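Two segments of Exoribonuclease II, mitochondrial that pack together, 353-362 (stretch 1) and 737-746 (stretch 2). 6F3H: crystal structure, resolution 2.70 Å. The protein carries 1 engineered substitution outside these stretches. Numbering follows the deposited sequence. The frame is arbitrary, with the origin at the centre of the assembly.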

# COMPACT_ATOMS: atom_id res chain seq x y z
N PHE A 353 2.58 17.42 -8.53
CA PHE A 353 1.29 17.80 -8.02
C PHE A 353 0.58 16.67 -7.31
O PHE A 353 -0.35 16.92 -6.55
CB PHE A 353 0.40 18.26 -9.17
CG PHE A 353 0.86 19.52 -9.81
CD1 PHE A 353 0.70 20.73 -9.18
CD2 PHE A 353 1.45 19.49 -11.06
CE1 PHE A 353 1.12 21.88 -9.76
CE2 PHE A 353 1.86 20.64 -11.65
CZ PHE A 353 1.70 21.84 -11.00
N ILE A 354 0.97 15.43 -7.58
CA ILE A 354 0.49 14.28 -6.84
C ILE A 354 0.61 14.54 -5.36
O ILE A 354 -0.18 14.04 -4.55
CB ILE A 354 1.31 13.05 -7.26
CG1 ILE A 354 1.29 12.93 -8.78
CG2 ILE A 354 0.78 11.80 -6.60
CD1 ILE A 354 2.23 11.88 -9.31
N LEU A 355 1.58 15.35 -4.98
CA LEU A 355 1.77 15.66 -3.58
C LEU A 355 0.59 16.42 -3.00
O LEU A 355 0.43 16.46 -1.78
CB LEU A 355 3.05 16.48 -3.42
CG LEU A 355 4.14 15.76 -4.22
CD1 LEU A 355 5.45 16.52 -4.18
CD2 LEU A 355 4.32 14.35 -3.68
N GLY A 356 -0.23 17.00 -3.84
CA GLY A 356 -1.44 17.63 -3.38
C GLY A 356 -2.58 16.69 -3.08
O GLY A 356 -3.65 17.14 -2.65
N ASN A 357 -2.41 15.39 -3.30
CA ASN A 357 -3.55 14.50 -3.22
C ASN A 357 -4.00 14.34 -1.76
O ASN A 357 -3.19 14.17 -0.85
CB ASN A 357 -3.18 13.17 -3.85
CG ASN A 357 -4.34 12.26 -3.95
OD1 ASN A 357 -4.92 11.91 -2.93
ND2 ASN A 357 -4.73 11.89 -5.16
N TRP A 358 -5.33 14.37 -1.56
CA TRP A 358 -5.88 14.40 -0.21
C TRP A 358 -5.72 13.07 0.48
O TRP A 358 -5.58 13.01 1.70
CB TRP A 358 -7.36 14.79 -0.24
CG TRP A 358 -7.62 16.18 -0.75
CD1 TRP A 358 -6.79 17.25 -0.66
CD2 TRP A 358 -8.80 16.66 -1.42
NE1 TRP A 358 -7.36 18.36 -1.23
CE2 TRP A 358 -8.60 18.02 -1.70
CE3 TRP A 358 -10.00 16.06 -1.80
CZ2 TRP A 358 -9.56 18.80 -2.36
CZ3 TRP A 358 -10.95 16.83 -2.46
CH2 TRP A 358 -10.73 18.19 -2.72
N ASP A 359 -5.75 11.98 -0.28
CA ASP A 359 -5.67 10.65 0.29
C ASP A 359 -4.23 10.29 0.62
O ASP A 359 -3.95 9.68 1.66
CB ASP A 359 -6.31 9.68 -0.70
CG ASP A 359 -7.80 9.96 -0.89
OD1 ASP A 359 -8.42 10.63 -0.02
OD2 ASP A 359 -8.34 9.58 -1.95
N LEU A 360 -3.29 10.69 -0.25
CA LEU A 360 -1.88 10.63 0.11
C LEU A 360 -1.65 11.33 1.42
O LEU A 360 -0.92 10.84 2.29
CB LEU A 360 -1.06 11.29 -0.98
CG LEU A 360 0.43 11.26 -0.74
CD1 LEU A 360 0.86 9.82 -0.58
CD2 LEU A 360 1.14 11.92 -1.91
N ASN A 361 -2.34 12.45 1.62
CA ASN A 361 -2.50 13.03 2.95
C ASN A 361 -1.18 13.48 3.56
O ASN A 361 -0.92 13.27 4.75
CB ASN A 361 -3.21 12.04 3.86
CG ASN A 361 -3.72 12.68 5.10
OD1 ASN A 361 -3.66 13.90 5.26
ND2 ASN A 361 -4.19 11.86 6.03
N ILE A 362 -0.36 14.16 2.77
CA ILE A 362 0.84 14.85 3.24
C ILE A 362 0.39 16.11 3.97
O ILE A 362 -0.71 16.61 3.69
CB ILE A 362 1.76 15.19 2.07
CG1 ILE A 362 2.29 13.93 1.40
CG2 ILE A 362 2.82 16.19 2.41
CD1 ILE A 362 3.14 14.22 0.22
N ALA A 737 -5.76 -0.40 4.83
CA ALA A 737 -6.16 0.79 4.07
C ALA A 737 -4.95 1.64 3.75
O ALA A 737 -4.62 1.87 2.58
CB ALA A 737 -7.18 1.59 4.87
N ARG A 738 -4.22 2.09 4.78
CA ARG A 738 -3.10 2.98 4.54
C ARG A 738 -2.00 2.29 3.77
O ARG A 738 -1.24 2.94 3.06
CB ARG A 738 -2.53 3.48 5.85
CG ARG A 738 -3.40 4.51 6.45
CD ARG A 738 -3.10 5.80 5.77
NE ARG A 738 -1.66 5.96 5.64
CZ ARG A 738 -1.09 6.94 4.95
NH1 ARG A 738 0.24 7.01 4.90
NH2 ARG A 738 -1.84 7.83 4.30
N ALA A 739 -1.89 0.98 3.91
CA ALA A 739 -0.90 0.26 3.13
C ALA A 739 -1.23 0.37 1.66
O ALA A 739 -0.36 0.65 0.85
CB ALA A 739 -0.86 -1.20 3.54
N ASP A 740 -2.50 0.21 1.31
CA ASP A 740 -2.88 0.22 -0.09
C ASP A 740 -2.65 1.57 -0.72
O ASP A 740 -2.00 1.68 -1.76
CB ASP A 740 -4.33 -0.18 -0.20
CG ASP A 740 -4.56 -1.54 0.34
OD1 ASP A 740 -3.74 -2.44 0.03
OD2 ASP A 740 -5.54 -1.69 1.09
N ILE A 741 -3.19 2.62 -0.10
CA ILE A 741 -2.96 3.99 -0.55
C ILE A 741 -1.48 4.23 -0.85
O ILE A 741 -1.12 4.82 -1.87
CB ILE A 741 -3.49 4.98 0.50
CG1 ILE A 741 -5.01 4.86 0.65
CG2 ILE A 741 -3.04 6.40 0.17
CD1 ILE A 741 -5.60 5.75 1.74
N LEU A 742 -0.59 3.75 0.04
CA LEU A 742 0.84 4.03 -0.14
C LEU A 742 1.42 3.28 -1.33
O LEU A 742 2.19 3.86 -2.11
CB LEU A 742 1.60 3.72 1.14
CG LEU A 742 1.29 4.74 2.24
CD1 LEU A 742 1.85 4.31 3.58
CD2 LEU A 742 1.83 6.09 1.85
N LYS A 743 1.08 2.00 -1.51
CA LYS A 743 1.53 1.29 -2.70
C LYS A 743 1.17 2.09 -3.95
O LYS A 743 2.00 2.32 -4.84
CB LYS A 743 0.88 -0.11 -2.78
CG LYS A 743 0.71 -0.88 -1.44
CD LYS A 743 0.61 -2.44 -1.61
CE LYS A 743 -0.32 -3.12 -0.56
NZ LYS A 743 -0.38 -4.62 -0.66
N ILE A 744 -0.07 2.58 -3.98
CA ILE A 744 -0.59 3.31 -5.13
C ILE A 744 0.22 4.57 -5.37
O ILE A 744 0.77 4.79 -6.45
CB ILE A 744 -2.07 3.63 -4.90
CG1 ILE A 744 -2.92 2.39 -5.23
CG2 ILE A 744 -2.49 4.87 -5.66
CD1 ILE A 744 -4.18 2.29 -4.45
N PHE A 745 0.31 5.42 -4.35
CA PHE A 745 0.98 6.69 -4.57
C PHE A 745 2.48 6.52 -4.71
O PHE A 745 3.12 7.34 -5.36
CB PHE A 745 0.62 7.67 -3.47
CG PHE A 745 -0.74 8.24 -3.66
CD1 PHE A 745 -0.95 9.23 -4.60
CD2 PHE A 745 -1.81 7.75 -2.95
CE1 PHE A 745 -2.21 9.73 -4.82
CE2 PHE A 745 -3.06 8.25 -3.16
CZ PHE A 745 -3.26 9.24 -4.10
N GLN A 746 3.05 5.46 -4.15
CA GLN A 746 4.44 5.18 -4.50
C GLN A 746 4.55 4.94 -6.00
O GLN A 746 5.27 5.66 -6.70
CB GLN A 746 4.98 4.00 -3.68
CG GLN A 746 5.24 4.38 -2.19
CD GLN A 746 5.78 3.24 -1.30
OE1 GLN A 746 5.61 2.06 -1.61
NE2 GLN A 746 6.41 3.61 -0.18

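Stretch 2 is a regular helix throughout, its backbone bonds running from Ile-741 N to Ala-737 O and onward to Gln-746 N to Leu-742 O, so Arg-738, Ile-741 and Phe-745 recur on one side of it. Stretch 1 is less regular. A short 3-10 segment leads to Asn-357, where Asn-357 N bonds to Ile-354 O at 2.9 Å; residues 358-360 then keep helical torsions without the regular bonds, and Asn-361, with positive phi and psi, turns the chain. The CA atoms of Leu-360 and Phe-745 lie 6.8 Å apart, the nearest CA pairing in the register.

Asn-357 holds the turn from within. Its OD1 accepts a hydrogen bond from Asp-359 N at 2.8 Å and a weak one from Leu-360 N at 3.4 Å, tying down the backbone at Asp-359 and Leu-360.

The Leu-360 side chain meets Phe-745, which points toward stretch 1 and has the largest covered area of the contact. Leu-360 CB sits over one face of the ring, 4.0 Å from its centroid and 6° off the normal, a nearly ideal CH-pi placement, while Leu-360 CD1 reaches Phe-745 CB at 3.6 Å. The ring edge is occupied as well: Ile-354 CG2 packs 3.7 Å from Phe-745 CD1, and Asn-357 ND2 lies 3.2 Å from Phe-745 CZ, its polar needs met elsewhere in the structure.

One helical turn before Phe-745, Ile-741 CG2 approaches Asp-359 O at 3.7 Å. A further turn back, the end of Arg-738 comes nearer than its sideways CB suggests, and NH2 stands 3.7 Å from Leu-360 O, which lies near the guanidinium plane. No hydrogen bond crosses the contact. The rule here is an aromatic ring covered on one face and met at its edge by a turn braced through its own asparagine.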